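RabGDI protein (Plasmodium falciparum 3D7, PDB 3P1W) probably acts as a Rab GDP-dissociation inhibitor, binding Rab GTPases and slowing their release of GDP in vesicular transport. Local coordinates at residues Q342-I350 with I361-H370. Numbering follows the deposited sequence.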
loop_
_atom_site.group_PDB
_atom_site.type_symbol
_atom_site.label_atom_id
_atom_site.label_comp_id
_atom_site.label_asym_id
_atom_site.label_seq_id
_atom_site.Cartn_x
_atom_site.Cartn_y
_atom_site.Cartn_z
ATOM N N GLN A 342 -2.192 -9.141 21.337
ATOM C CA GLN A 342 -2.384 -7.800 21.878
ATOM C C GLN A 342 -1.487 -6.762 21.200
ATOM O O GLN A 342 -1.113 -5.754 21.813
ATOM C CB GLN A 342 -2.189 -7.783 23.415
ATOM C CG GLN A 342 -3.209 -8.629 24.203
ATOM C CD GLN A 342 -4.646 -8.134 24.021
ATOM O OE1 GLN A 342 -5.438 -8.747 23.297
ATOM N NE2 GLN A 342 -4.984 -7.017 24.671
ATOM N N THR A 343 -1.165 -6.990 19.930
ATOM C CA THR A 343 -0.307 -6.045 19.187
ATOM C C THR A 343 -0.960 -4.672 19.029
ATOM O O THR A 343 -2.188 -4.558 18.911
ATOM C CB THR A 343 0.105 -6.573 17.806
ATOM O OG1 THR A 343 -1.054 -7.068 17.098
ATOM C CG2 THR A 343 1.178 -7.674 17.961
ATOM N N ASN A 344 -0.127 -3.636 19.050
ATOM C CA ASN A 344 -0.597 -2.244 18.926
ATOM C C ASN A 344 -0.647 -1.789 17.473
ATOM O O ASN A 344 -1.190 -0.719 17.158
ATOM C CB ASN A 344 0.290 -1.313 19.748
ATOM C CG ASN A 344 0.094 -1.497 21.229
ATOM O OD1 ASN A 344 -1.033 -1.621 21.694
ATOM N ND2 ASN A 344 1.183 -1.532 21.978
ATOM N N SER A 345 -0.036 -2.586 16.610
ATOM C CA SER A 345 -0.170 -2.440 15.189
ATOM C C SER A 345 0.050 -3.811 14.543
ATOM O O SER A 345 0.870 -4.629 15.008
ATOM C CB SER A 345 0.817 -1.404 14.658
ATOM O OG SER A 345 2.139 -1.706 15.074
ATOM N N CYS A 346 -0.708 -4.104 13.499
ATOM C CA CYS A 346 -0.499 -5.350 12.779
ATOM C C CYS A 346 -1.146 -5.305 11.403
ATOM O O CYS A 346 -1.927 -4.408 11.101
ATOM C CB CYS A 346 -0.996 -6.590 13.585
ATOM S SG CYS A 346 -2.740 -6.716 13.845
ATOM N N GLN A 347 -0.727 -6.250 10.567
ATOM C CA GLN A 347 -1.258 -6.499 9.229
ATOM C C GLN A 347 -1.763 -7.950 9.185
ATOM O O GLN A 347 -1.073 -8.874 9.675
ATOM C CB GLN A 347 -0.159 -6.323 8.181
ATOM C CG GLN A 347 -0.605 -6.567 6.711
ATOM C CD GLN A 347 0.486 -6.192 5.707
ATOM O OE1 GLN A 347 0.214 -5.706 4.605
ATOM N NE2 GLN A 347 1.723 -6.388 6.105
ATOM N N ILE A 348 -2.957 -8.145 8.639
ATOM C CA ILE A 348 -3.518 -9.458 8.394
ATOM C C ILE A 348 -3.810 -9.594 6.919
ATOM O O ILE A 348 -4.522 -8.772 6.349
ATOM C CB ILE A 348 -4.831 -9.694 9.186
ATOM C CG1 ILE A 348 -4.633 -9.518 10.702
ATOM C CG2 ILE A 348 -5.434 -11.068 8.886
ATOM C CD1 ILE A 348 -5.953 -9.363 11.465
ATOM N N ILE A 349 -3.185 -10.573 6.295
ATOM C CA ILE A 349 -3.386 -10.888 4.908
ATOM C C ILE A 349 -4.316 -12.093 4.832
ATOM O O ILE A 349 -4.020 -13.161 5.406
ATOM C CB ILE A 349 -2.047 -11.143 4.201
ATOM C CG1 ILE A 349 -1.226 -9.846 4.193
ATOM C CG2 ILE A 349 -2.266 -11.691 2.752
ATOM C CD1 ILE A 349 0.227 -9.973 3.737
ATOM N N ILE A 350 -5.414 -11.932 4.103
ATOM C CA ILE A 350 -6.375 -13.038 3.916
ATOM C C ILE A 350 -6.336 -13.559 2.470
ATOM O O ILE A 350 -6.875 -12.911 1.546
ATOM C CB ILE A 350 -7.798 -12.634 4.284
ATOM C CG1 ILE A 350 -7.858 -11.987 5.679
ATOM C CG2 ILE A 350 -8.742 -13.909 4.157
ATOM C CD1 ILE A 350 -9.247 -11.432 6.071
ATOM N N ILE A 361 -8.198 -10.247 0.764
ATOM C CA ILE A 361 -8.693 -9.200 1.667
ATOM C C ILE A 361 -7.603 -8.910 2.687
ATOM O O ILE A 361 -6.814 -9.810 3.045
ATOM C CB ILE A 361 -10.037 -9.595 2.291
ATOM C CG1 ILE A 361 -11.094 -9.708 1.165
ATOM C CG2 ILE A 361 -10.479 -8.615 3.369
ATOM C CD1 ILE A 361 -12.525 -10.091 1.629
ATOM N N TYR A 362 -7.540 -7.659 3.132
ATOM C CA TYR A 362 -6.473 -7.181 3.994
ATOM C C TYR A 362 -7.028 -6.417 5.187
ATOM O O TYR A 362 -8.047 -5.765 5.085
ATOM C CB TYR A 362 -5.531 -6.279 3.198
ATOM C CG TYR A 362 -5.073 -6.842 1.860
ATOM C CD1 TYR A 362 -3.850 -7.508 1.748
ATOM C CD2 TYR A 362 -5.865 -6.732 0.709
ATOM C CE1 TYR A 362 -3.412 -8.024 0.541
ATOM C CE2 TYR A 362 -5.444 -7.257 -0.513
ATOM C CZ TYR A 362 -4.221 -7.896 -0.595
ATOM O OH TYR A 362 -3.794 -8.428 -1.778
ATOM N N ILE A 363 -6.340 -6.499 6.325
ATOM C CA ILE A 363 -6.705 -5.730 7.511
ATOM C C ILE A 363 -5.442 -5.121 8.111
ATOM O O ILE A 363 -4.490 -5.853 8.415
ATOM C CB ILE A 363 -7.399 -6.566 8.590
ATOM C CG1 ILE A 363 -8.518 -7.416 8.003
ATOM C CG2 ILE A 363 -7.838 -5.671 9.747
ATOM C CD1 ILE A 363 -9.262 -8.353 9.010
ATOM N N ASN A 364 -5.418 -3.793 8.245
ATOM C CA ASN A 364 -4.361 -3.113 9.003
ATOM C C ASN A 364 -4.894 -2.620 10.325
ATOM O O ASN A 364 -6.046 -2.245 10.416
ATOM C CB ASN A 364 -3.784 -1.969 8.207
ATOM C CG ASN A 364 -2.788 -2.450 7.191
ATOM O OD1 ASN A 364 -2.345 -3.614 7.243
ATOM N ND2 ASN A 364 -2.424 -1.586 6.258
ATOM N N LEU A 365 -4.051 -2.646 11.351
ATOM C CA LEU A 365 -4.442 -2.216 12.674
ATOM C C LEU A 365 -3.375 -1.225 13.137
ATOM O O LEU A 365 -2.176 -1.540 13.064
ATOM C CB LEU A 365 -4.527 -3.432 13.619
ATOM C CG LEU A 365 -4.869 -3.294 15.093
ATOM C CD1 LEU A 365 -3.749 -2.670 15.920
ATOM C CD2 LEU A 365 -6.198 -2.552 15.333
ATOM N N VAL A 366 -3.834 -0.047 13.591
ATOM C CA VAL A 366 -2.993 0.968 14.182
ATOM C C VAL A 366 -3.669 1.611 15.380
ATOM O O VAL A 366 -4.873 1.464 15.594
ATOM C CB VAL A 366 -2.595 2.017 13.138
ATOM C CG1 VAL A 366 -1.561 1.429 12.145
ATOM C CG2 VAL A 366 -3.838 2.508 12.413
ATOM N N SER A 367 -2.876 2.294 16.199
ATOM C CA SER A 367 -3.373 2.746 17.491
ATOM C C SER A 367 -2.556 3.918 18.011
ATOM O O SER A 367 -1.889 4.612 17.240
ATOM C CB SER A 367 -3.334 1.561 18.482
ATOM O OG SER A 367 -1.999 1.148 18.727
ATOM N N PHE A 368 -2.623 4.142 19.326
ATOM C CA PHE A 368 -1.821 5.157 19.985
ATOM C C PHE A 368 -0.318 4.970 19.740
ATOM O O PHE A 368 0.425 5.955 19.708
ATOM C CB PHE A 368 -2.111 5.143 21.475
ATOM C CG PHE A 368 -1.298 6.134 22.262
ATOM C CD1 PHE A 368 -1.563 7.500 22.165
ATOM C CD2 PHE A 368 -0.267 5.705 23.095
ATOM C CE1 PHE A 368 -0.815 8.420 22.897
ATOM C CE2 PHE A 368 0.488 6.622 23.821
ATOM C CZ PHE A 368 0.214 7.974 23.726
ATOM N N GLN A 369 0.129 3.728 19.551
ATOM C CA GLN A 369 1.547 3.469 19.235
ATOM C C GLN A 369 2.056 4.352 18.095
ATOM O O GLN A 369 3.136 4.945 18.199
ATOM C CB GLN A 369 1.777 1.982 18.903
ATOM C CG GLN A 369 3.217 1.636 18.494
ATOM C CD GLN A 369 3.323 0.492 17.491
ATOM O OE1 GLN A 369 2.351 -0.206 17.205
ATOM N NE2 GLN A 369 4.529 0.313 16.933
ATOM N N HIS A 370 1.287 4.437 17.009
ATOM C CA HIS A 370 1.656 5.275 15.853
ATOM C C HIS A 370 1.031 6.684 15.869
ATOM O O HIS A 370 1.014 7.368 14.852
ATOM C CB HIS A 370 1.292 4.565 14.536
ATOM C CG HIS A 370 2.239 3.472 14.157
ATOM N ND1 HIS A 370 2.082 2.166 14.577
ATOM C CD2 HIS A 370 3.373 3.495 13.417
ATOM C CE1 HIS A 370 3.077 1.436 14.103
ATOM N NE2 HIS A 370 3.880 2.218 13.405
HETATM O O HOH W 1 -0.055 1.814 15.996
HETATM O O HOH W 2 -2.449 1.073 21.958
#
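The carbonyl oxygen of Asn344 is gripped twice. Ser367 OG donates to Asn344 O at 2.6 Å, in the carbonyl plane and on a lone pair, and a water donates a second hydrogen bond to it. That water also accepts from Ser367 N and, weakly, from His370 N, and lies 2.6 Å from His370 ND1 in the plane of the ring, so it links Ser367 and His370 to the Asn344 carbonyl. Beside it, Ser345 OG donates to Gln369 OE1 at 2.6 Å, the donor tilted 15° from the amide plane. Gln369 reaches this hydroxyl because its chain, with CG anti to the backbone N (chi1 177°), bends at chi2; its NE2 is then taken by Val119 O. The same Ser345 OG accepts from Glu121 N and meets the edge of the His370 imidazole at CE1, 3.4 Å away.

Beyond this polar end the segments form a regular antiparallel ladder. Three hydrogen-bonded pairs, Cys346 with Leu365, Ile348 with Ile363 and Ile350 with Ile361, give six backbone bonds. On the face carrying these residues, Cys346 SG rests on Leu365 CB at 3.7 Å, and Ile350 CD1 touches Ile361 CG2 at 4.1 Å. On the reverse face Gln347 and Asn364 run side by side, their amide planes 57° apart. Asn364 OD1 abuts Gln347 CG at 3.5 Å and is buried without a polar partner, whereas Asn364 ND2 bonds to Ser437 O and Pro93 O and Gln347 OE1 to Ser437 OG.

The two strands make a beta hairpin in the middle of a mixed sheet: strand 346-350 pairs in parallel with strand 117-129, and strand 361-367 runs antiparallel to strand 378-385.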